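Local coordinates for protein putative leucoanthocyanidin reductase 1 (Vitis vinifera, PDB 3I6I) that reduces leucoanthocyanidins with NADPH as hydride donor, a step of flavonoid metabolism that probably yields catechin-type flavan-3-ols, at residues A[119-125]-A[140-144]; A[217-223]-A[290-296]. All coordinates share one frame; numbering follows the deposited sequence.

Contact 1 (A[119-125]-A[140-144]); sequences EFGHDVN and KRRVR. With NDP (NADPH dihydro-nicotinamide-adenine-dinucleotide phosphate), chain B; ACY (acetic acid), chain C.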
loop_
_atom_site.group_PDB
_atom_site.type_symbol
_atom_site.label_atom_id
_atom_site.label_comp_id
_atom_site.label_asym_id
_atom_site.label_seq_id
_atom_site.Cartn_x
_atom_site.Cartn_y
_atom_site.Cartn_z
ATOM N N GLU A 119 -5.143 -2.846 -1.191
ATOM C CA GLU A 119 -4.144 -3.892 -0.962
ATOM C C GLU A 119 -2.872 -3.185 -0.421
ATOM O O GLU A 119 -2.810 -2.818 0.757
ATOM C CB GLU A 119 -3.917 -4.682 -2.275
ATOM C CG GLU A 119 -5.123 -5.563 -2.702
ATOM C CD GLU A 119 -5.126 -6.916 -2.036
ATOM O OE1 GLU A 119 -4.033 -7.370 -1.591
ATOM O OE2 GLU A 119 -6.216 -7.536 -1.929
ATOM N N PHE A 120 -1.910 -2.895 -1.301
ATOM C CA PHE A 120 -0.764 -2.042 -1.007
ATOM C C PHE A 120 0.117 -2.561 0.093
ATOM O O PHE A 120 0.690 -1.780 0.836
ATOM C CB PHE A 120 -1.181 -0.553 -0.791
ATOM C CG PHE A 120 -1.885 0.012 -1.992
ATOM C CD1 PHE A 120 -3.253 0.051 -2.045
ATOM C CD2 PHE A 120 -1.160 0.402 -3.136
ATOM C CE1 PHE A 120 -3.914 0.506 -3.180
ATOM C CE2 PHE A 120 -1.818 0.841 -4.285
ATOM C CZ PHE A 120 -3.203 0.881 -4.323
ATOM N N GLY A 121 0.242 -3.886 0.186
ATOM C CA GLY A 121 1.236 -4.478 1.087
ATOM C C GLY A 121 1.627 -5.870 0.617
ATOM O O GLY A 121 2.219 -6.023 -0.462
ATOM N N HIS A 122 1.285 -6.895 1.404
ATOM C CA HIS A 122 1.709 -8.273 1.094
ATOM C C HIS A 122 0.713 -9.010 0.237
ATOM O O HIS A 122 -0.402 -8.502 -0.081
ATOM C CB HIS A 122 1.974 -9.049 2.397
ATOM C CG HIS A 122 2.905 -8.340 3.312
ATOM N ND1 HIS A 122 2.874 -8.495 4.686
ATOM C CD2 HIS A 122 3.910 -7.462 3.053
ATOM C CE1 HIS A 122 3.823 -7.745 5.226
ATOM N NE2 HIS A 122 4.459 -7.103 4.255
ATOM N N ASP A 123 1.064 -10.233 -0.146
ATOM C CA ASP A 123 0.075 -11.032 -0.911
ATOM C C ASP A 123 -0.801 -11.728 0.118
ATOM O O ASP A 123 -0.363 -12.674 0.770
ATOM C CB ASP A 123 0.785 -12.059 -1.799
ATOM C CG ASP A 123 -0.198 -12.922 -2.588
ATOM O OD1 ASP A 123 -1.353 -13.098 -2.153
ATOM O OD2 ASP A 123 0.171 -13.413 -3.665
ATOM N N VAL A 124 -1.998 -11.191 0.340
ATOM C CA VAL A 124 -2.822 -11.659 1.439
ATOM C C VAL A 124 -3.266 -13.109 1.271
ATOM O O VAL A 124 -3.654 -13.776 2.243
ATOM C CB VAL A 124 -4.048 -10.739 1.647
ATOM C CG1 VAL A 124 -3.590 -9.286 1.822
ATOM C CG2 VAL A 124 -5.036 -10.860 0.490
ATOM N N ASN A 125 -3.232 -13.604 0.027
ATOM C CA ASN A 125 -3.496 -15.016 -0.208
ATOM C C ASN A 125 -2.375 -15.996 0.030
ATOM O O ASN A 125 -2.641 -17.190 0.140
ATOM C CB ASN A 125 -4.184 -15.250 -1.586
ATOM C CG ASN A 125 -5.711 -15.144 -1.484
ATOM O OD1 ASN A 125 -6.397 -14.702 -2.412
ATOM N ND2 ASN A 125 -6.243 -15.544 -0.335
ATOM N N LYS A 140 -9.439 -8.498 3.656
ATOM C CA LYS A 140 -8.918 -8.282 2.301
ATOM C C LYS A 140 -9.205 -9.466 1.367
ATOM O O LYS A 140 -9.560 -9.273 0.185
ATOM C CB LYS A 140 -7.444 -7.900 2.347
ATOM C CG LYS A 140 -7.185 -6.521 2.970
ATOM C CD LYS A 140 -5.737 -6.072 2.826
ATOM C CE LYS A 140 -5.544 -4.668 3.412
ATOM N NZ LYS A 140 -4.258 -4.058 2.919
ATOM N N ARG A 141 -9.109 -10.684 1.882
ATOM C CA ARG A 141 -9.385 -11.894 1.116
ATOM C C ARG A 141 -10.856 -11.970 0.735
ATOM O O ARG A 141 -11.182 -12.397 -0.370
ATOM C CB ARG A 141 -9.051 -13.139 1.929
ATOM C CG ARG A 141 -7.559 -13.362 2.115
ATOM C CD ARG A 141 -7.353 -14.474 3.064
ATOM N NE ARG A 141 -5.965 -14.630 3.455
ATOM C CZ ARG A 141 -5.554 -15.290 4.528
ATOM N NH1 ARG A 141 -6.409 -15.921 5.302
ATOM N NH2 ARG A 141 -4.272 -15.360 4.798
ATOM N N ARG A 142 -11.711 -11.551 1.663
ATOM C CA ARG A 142 -13.167 -11.531 1.445
ATOM C C ARG A 142 -13.486 -10.519 0.336
ATOM O O ARG A 142 -14.287 -10.785 -0.561
ATOM C CB ARG A 142 -13.886 -11.221 2.766
ATOM C CG ARG A 142 -15.369 -11.582 2.783
ATOM C CD ARG A 142 -16.201 -10.445 2.495
ATOM N NE ARG A 142 -17.631 -10.714 2.755
ATOM C CZ ARG A 142 -18.523 -11.168 1.862
ATOM N NH1 ARG A 142 -18.172 -11.508 0.606
ATOM N NH2 ARG A 142 -19.791 -11.301 2.246
ATOM N N VAL A 143 -12.847 -9.372 0.343
ATOM C CA VAL A 143 -13.023 -8.410 -0.724
ATOM C C VAL A 143 -12.538 -8.991 -2.073
ATOM O O VAL A 143 -13.231 -8.857 -3.072
ATOM C CB VAL A 143 -12.374 -7.092 -0.430
ATOM C CG1 VAL A 143 -12.326 -6.185 -1.656
ATOM C CG2 VAL A 143 -13.092 -6.409 0.779
ATOM N N ARG A 144 -11.427 -9.688 -2.076
ATOM C CA ARG A 144 -10.921 -10.264 -3.351
ATOM C C ARG A 144 -11.914 -11.309 -3.882
ATOM O O ARG A 144 -12.185 -11.348 -5.099
ATOM C CB ARG A 144 -9.591 -10.975 -3.151
ATOM C CG ARG A 144 -8.361 -10.137 -2.938
ATOM C CD ARG A 144 -7.133 -11.010 -2.937
ATOM N NE ARG A 144 -5.910 -10.231 -2.781
ATOM C CZ ARG A 144 -4.679 -10.695 -3.064
ATOM N NH1 ARG A 144 -4.475 -11.936 -3.492
ATOM N NH2 ARG A 144 -3.634 -9.923 -2.885
HETATM P PA NDP B . -5.324 6.039 5.710
HETATM O O1A NDP B . -6.072 5.841 7.006
HETATM O O2A NDP B . -3.966 6.962 5.742
HETATM O O5B NDP B . -6.204 6.657 4.513
HETATM C C5B NDP B . -7.472 6.144 4.249
HETATM C C4B NDP B . -8.203 6.984 3.272
HETATM O O4B NDP B . -9.471 6.239 3.104
HETATM C C3B NDP B . -8.578 8.374 3.848
HETATM O O3B NDP B . -8.587 9.395 2.815
HETATM C C2B NDP B . -9.995 8.157 4.376
HETATM O O2B NDP B . -10.715 9.390 4.355
HETATM C C1B NDP B . -10.542 7.242 3.284
HETATM N N9A NDP B . -11.759 6.501 3.613
HETATM C C8A NDP B . -11.887 5.625 4.610
HETATM N N7A NDP B . -13.123 5.120 4.586
HETATM C C5A NDP B . -13.780 5.665 3.557
HETATM C C6A NDP B . -15.075 5.523 3.056
HETATM N N6A NDP B . -15.936 4.678 3.628
HETATM N N1A NDP B . -15.439 6.246 1.979
HETATM C C2A NDP B . -14.571 7.069 1.392
HETATM N N3A NDP B . -13.315 7.222 1.833
HETATM C C4A NDP B . -12.910 6.536 2.925
HETATM O O3 NDP B . -4.892 4.594 5.177
HETATM P PN NDP B . -3.421 4.027 4.740
HETATM O O1N NDP B . -2.680 4.755 3.683
HETATM O O2N NDP B . -2.704 3.770 6.117
HETATM O O5D NDP B . -3.894 2.524 4.270
HETATM C C5D NDP B . -4.321 2.295 2.919
HETATM C C4D NDP B . -4.030 0.868 2.550
HETATM O O4D NDP B . -2.578 0.819 2.479
HETATM C C3D NDP B . -4.460 -0.167 3.560
HETATM O O3D NDP B . -4.838 -1.349 2.860
HETATM C C2D NDP B . -3.174 -0.442 4.316
HETATM O O2D NDP B . -3.198 -1.794 4.730
HETATM C C1D NDP B . -2.101 -0.281 3.242
HETATM N N1N NDP B . -0.777 0.262 3.715
HETATM C C2N NDP B . 0.450 -0.282 3.265
HETATM C C3N NDP B . 1.573 -0.054 3.943
HETATM C C7N NDP B . 2.906 -0.626 3.425
HETATM O O7N NDP B . 2.955 -1.257 2.363
HETATM N N7N NDP B . 3.985 -0.332 4.132
HETATM C C4N NDP B . 1.523 0.789 5.227
HETATM C C5N NDP B . 0.319 1.724 5.224
HETATM C C6N NDP B . -0.728 1.479 4.446
HETATM P P2B NDP B . -11.157 10.077 5.821
HETATM O O1X NDP B . -9.941 10.545 6.536
HETATM O O2X NDP B . -12.209 11.190 5.394
HETATM O O3X NDP B . -11.927 8.949 6.621
HETATM C C ACY C . 0.237 -5.166 4.721
HETATM O O ACY C . -0.324 -4.046 4.655
HETATM O OXT ACY C . -0.089 -6.165 4.019
HETATM C CH3 ACY C . 1.382 -5.276 5.697
HETATM O O HOH W 1 -8.616 -6.749 -1.196
#
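Glu-119 and Arg-144 form the charged centre of this contact. The arginine presents NE and NH2 side-on, one nitrogen to each carboxylate oxygen: NE lies 2.8 Å from Glu-119 OE2 and NH2 lies 2.9 Å from OE1, both bonds nearly straight. The oxygens sit in the guanidinium plane, yet the carboxylate is turned 47° from it and is met from above its own plane. Glutamate suits the place because its chain, bent at chi2 (-85°), brings both oxygens round to the arginine. A water donates to Glu-119 OE2 and to the Lys-140 carbonyl. Asp-123 OD1 extends the salt-bridge network at a looser 3.6 Å from Arg-144 NH1, while its OD2 pairs with Arg-126.

Val-124 supplies the van der Waals part of the contact. Its CG2 rests over one face of the Arg-144 guanidinium, 3.4 Å above the plane and off toward the rim, and CG1 touches the methylenes of Lys-140, so the short branched valine serves two long chains at once. The valine's backbone carbonyl is a separate anchor: Arg-141 NE (2.7 Å) and NH2 (3.1 Å) both grip Val-124 O, which lies in the guanidinium plane.

Lys-140 carries the contact to the cofactor. Extended beyond CG, its chain reaches the nicotinamide ribose, where NZ bonds NADPH O3D at 2.8 Å and O2D at 3.1 Å; a weak bond to Glu-119 O adds a protein anchor. On the loop, His-122 N bonds an acetate, probably from the crystallisation liquor, whose methyl lies over one face of the imidazole ring. A lysine on the helix after the fifth strand, holding the nicotinamide ribose hydroxyls, is characteristic of the Rossmann-fold short-chain dehydrogenase/reductase cofactor site, here in its NmrA-like, atypical form.

Contact 2 (A[217-223]-A[290-296]); sequences KSVHFRP and PEDVEVT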
loop_
_atom_site.group_PDB
_atom_site.type_symbol
_atom_site.label_atom_id
_atom_site.label_comp_id
_atom_site.label_asym_id
_atom_site.label_seq_id
_atom_site.Cartn_x
_atom_site.Cartn_y
_atom_site.Cartn_z
ATOM N N LYS A 217 -4.398 -9.838 -12.284
ATOM C CA LYS A 217 -3.110 -10.261 -11.729
ATOM C C LYS A 217 -2.788 -9.637 -10.410
ATOM O O LYS A 217 -3.243 -8.542 -10.102
ATOM C CB LYS A 217 -1.924 -9.899 -12.613
ATOM C CG LYS A 217 -1.989 -10.326 -14.036
ATOM C CD LYS A 217 -1.955 -11.797 -14.173
ATOM C CE LYS A 217 -1.759 -12.210 -15.656
ATOM N NZ LYS A 217 -3.060 -12.597 -16.243
ATOM N N SER A 218 -1.937 -10.336 -9.683
ATOM C CA SER A 218 -1.218 -9.758 -8.521
ATOM C C SER A 218 0.093 -9.157 -9.012
ATOM O O SER A 218 0.882 -9.869 -9.701
ATOM C CB SER A 218 -0.964 -10.826 -7.477
ATOM O OG SER A 218 -2.184 -11.286 -6.919
ATOM N N VAL A 219 0.321 -7.875 -8.688
ATOM C CA VAL A 219 1.531 -7.160 -9.079
ATOM C C VAL A 219 2.450 -7.019 -7.857
ATOM O O VAL A 219 2.118 -6.324 -6.855
ATOM C CB VAL A 219 1.231 -5.783 -9.647
ATOM C CG1 VAL A 219 2.526 -5.113 -10.050
ATOM C CG2 VAL A 219 0.263 -5.903 -10.852
ATOM N N HIS A 220 3.606 -7.651 -7.938
ATOM C CA HIS A 220 4.554 -7.727 -6.809
ATOM C C HIS A 220 5.674 -6.725 -7.035
ATOM O O HIS A 220 6.213 -6.628 -8.141
ATOM C CB HIS A 220 5.093 -9.139 -6.641
ATOM C CG HIS A 220 4.008 -10.171 -6.491
ATOM N ND1 HIS A 220 3.406 -10.428 -5.271
ATOM C CD2 HIS A 220 3.370 -10.938 -7.404
ATOM C CE1 HIS A 220 2.461 -11.346 -5.446
ATOM N NE2 HIS A 220 2.436 -11.697 -6.721
ATOM N N PHE A 221 6.036 -5.964 -5.990
ATOM C CA PHE A 221 7.118 -5.014 -6.118
ATOM C C PHE A 221 8.393 -5.613 -5.529
ATOM O O PHE A 221 8.558 -5.621 -4.306
ATOM C CB PHE A 221 6.827 -3.671 -5.436
ATOM C CG PHE A 221 5.807 -2.785 -6.133
ATOM C CD1 PHE A 221 4.573 -3.277 -6.548
ATOM C CD2 PHE A 221 6.051 -1.411 -6.249
ATOM C CE1 PHE A 221 3.656 -2.437 -7.173
ATOM C CE2 PHE A 221 5.098 -0.540 -6.839
ATOM C CZ PHE A 221 3.899 -1.081 -7.298
ATOM N N ARG A 222 9.309 -6.050 -6.379
ATOM C CA ARG A 222 10.552 -6.651 -5.910
ATOM C C ARG A 222 11.787 -5.992 -6.498
ATOM O O ARG A 222 12.598 -6.669 -7.176
ATOM C CB ARG A 222 10.570 -8.132 -6.206
ATOM C CG ARG A 222 9.462 -8.911 -5.567
ATOM C CD ARG A 222 9.736 -10.386 -5.631
ATOM N NE ARG A 222 8.881 -11.153 -4.727
ATOM C CZ ARG A 222 8.911 -12.485 -4.599
ATOM N NH1 ARG A 222 9.673 -13.232 -5.388
ATOM N NH2 ARG A 222 8.136 -13.100 -3.712
ATOM N N PRO A 223 11.964 -4.675 -6.221
ATOM C CA PRO A 223 13.175 -4.021 -6.684
ATOM C C PRO A 223 14.431 -4.625 -6.023
ATOM O O PRO A 223 14.623 -4.546 -4.785
ATOM C CB PRO A 223 12.952 -2.547 -6.282
ATOM C CG PRO A 223 12.091 -2.641 -5.050
ATOM C CD PRO A 223 11.127 -3.743 -5.451
ATOM N N PRO A 290 1.482 -17.857 -13.689
ATOM C CA PRO A 290 0.709 -17.085 -14.658
ATOM C C PRO A 290 -0.203 -16.002 -14.088
ATOM O O PRO A 290 -0.643 -15.171 -14.847
ATOM C CB PRO A 290 -0.114 -18.147 -15.387
ATOM C CG PRO A 290 -0.266 -19.233 -14.442
ATOM C CD PRO A 290 0.937 -19.213 -13.514
ATOM N N GLU A 291 -0.470 -15.992 -12.778
ATOM C CA GLU A 291 -1.304 -14.954 -12.199
ATOM C C GLU A 291 -0.520 -13.883 -11.452
ATOM O O GLU A 291 -1.106 -13.002 -10.845
ATOM C CB GLU A 291 -2.357 -15.621 -11.277
ATOM C CG GLU A 291 -3.254 -16.624 -12.015
ATOM C CD GLU A 291 -4.543 -16.936 -11.263
ATOM O OE1 GLU A 291 -5.338 -16.005 -11.013
ATOM O OE2 GLU A 291 -4.774 -18.117 -10.927
ATOM N N ASP A 292 0.819 -13.984 -11.458
ATOM C CA ASP A 292 1.696 -13.061 -10.710
ATOM C C ASP A 292 2.617 -12.348 -11.702
ATOM O O ASP A 292 3.137 -12.995 -12.608
ATOM C CB ASP A 292 2.542 -13.818 -9.693
ATOM C CG ASP A 292 1.711 -14.560 -8.696
ATOM O OD1 ASP A 292 1.027 -13.882 -7.914
ATOM O OD2 ASP A 292 1.778 -15.811 -8.693
ATOM N N VAL A 293 2.777 -11.036 -11.568
ATOM C CA VAL A 293 3.764 -10.297 -12.361
ATOM C C VAL A 293 4.613 -9.461 -11.407
ATOM O O VAL A 293 4.197 -9.198 -10.260
ATOM C CB VAL A 293 3.146 -9.422 -13.496
ATOM C CG1 VAL A 293 2.580 -10.308 -14.649
ATOM C CG2 VAL A 293 2.033 -8.483 -12.989
ATOM N N GLU A 294 5.786 -9.034 -11.881
ATOM C CA GLU A 294 6.685 -8.234 -11.009
ATOM C C GLU A 294 7.004 -6.889 -11.663
ATOM O O GLU A 294 7.325 -6.818 -12.848
ATOM C CB GLU A 294 7.926 -9.048 -10.714
ATOM C CG GLU A 294 8.752 -8.532 -9.549
ATOM C CD GLU A 294 9.669 -7.366 -9.933
ATOM O OE1 GLU A 294 10.408 -7.465 -10.947
ATOM O OE2 GLU A 294 9.614 -6.331 -9.245
ATOM N N VAL A 295 6.903 -5.828 -10.880
ATOM C CA VAL A 295 7.042 -4.466 -11.376
ATOM C C VAL A 295 8.287 -4.156 -12.186
ATOM O O VAL A 295 8.195 -3.524 -13.241
ATOM C CB VAL A 295 6.945 -3.445 -10.215
ATOM C CG1 VAL A 295 6.993 -1.995 -10.776
ATOM C CG2 VAL A 295 5.735 -3.681 -9.478
ATOM N N THR A 296 9.460 -4.569 -11.702
ATOM C CA THR A 296 10.693 -4.265 -12.378
ATOM C C THR A 296 10.854 -4.980 -13.728
ATOM O O THR A 296 11.543 -4.489 -14.587
ATOM C CB THR A 296 11.970 -4.468 -11.532
ATOM O OG1 THR A 296 12.268 -5.847 -11.406
ATOM C CG2 THR A 296 11.813 -3.858 -10.191
HETATM O O HOH W 2 -3.394 -13.205 -8.405
HETATM O O HOH W 3 14.770 -5.577 -9.679
#
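His-220 and Asp-292 meet on one face of a parallel strand pair, where His-220 NE2 donates to Asp-292 OD1 at 2.9 Å. The bond is nearly straight and leaves in the plane of the imidazole, but reaches the oxygen from above the carboxylate plane. Asp-292 OD2 has a second partner outside the strands.

Backbone bonds alternate along the strands: Ser-218 N to Glu-291 O, Val-293 N to Ser-218 O, His-220 N to Val-293 O and Val-295 N to His-220 O.

Beta-branched valines suit the other face, where Val-219 CG2 meets Val-293 CG2 at 3.8 Å. Val-295, the first helix residue, lies beside Val-219 and faces the Phe-221 ring, though the model is too tight there for the detail to be trusted.

Where the second strand turns into helix, Glu-294 is the N-cap. With CG anti to the backbone N (chi1 -164°), its OE2 accepts from Thr-296 N at 3.0 Å and from Arg-222 N at 2.9 Å, on opposite faces of the carboxylate. Thr-296 OG1 donates to OE1.

One carboxylate thus satisfies a helix start and the loop beside it, and the two backbone N-H groups directed at OE2 may stabilise its negative charge.

Overall arrangement
Contact 1 closes before contact 2 opens along the chain, and their centres lie 14 Å apart. The first joins the loop after strand 114-116, the last of the five-stranded Rossmann sheet, to helix 133-149. The second pairs the middle strand, 217-220, with an outer strand, 292-294, of a three-stranded parallel sheet whose other outer strand is 155-158. That strand links the two: Arg-144 makes a cation-pi contact with its Tyr-156, and Phe-120 bonds Ile-157 through the backbone. The contacts also touch directly, Asp-123 OD2 lying 3.6 Å from His-220 CE1, and one arginine just after the 119-125 loop, Arg-126, bridges an aspartate of each contact. The cofactor-binding loop is thereby joined to the smaller sheet.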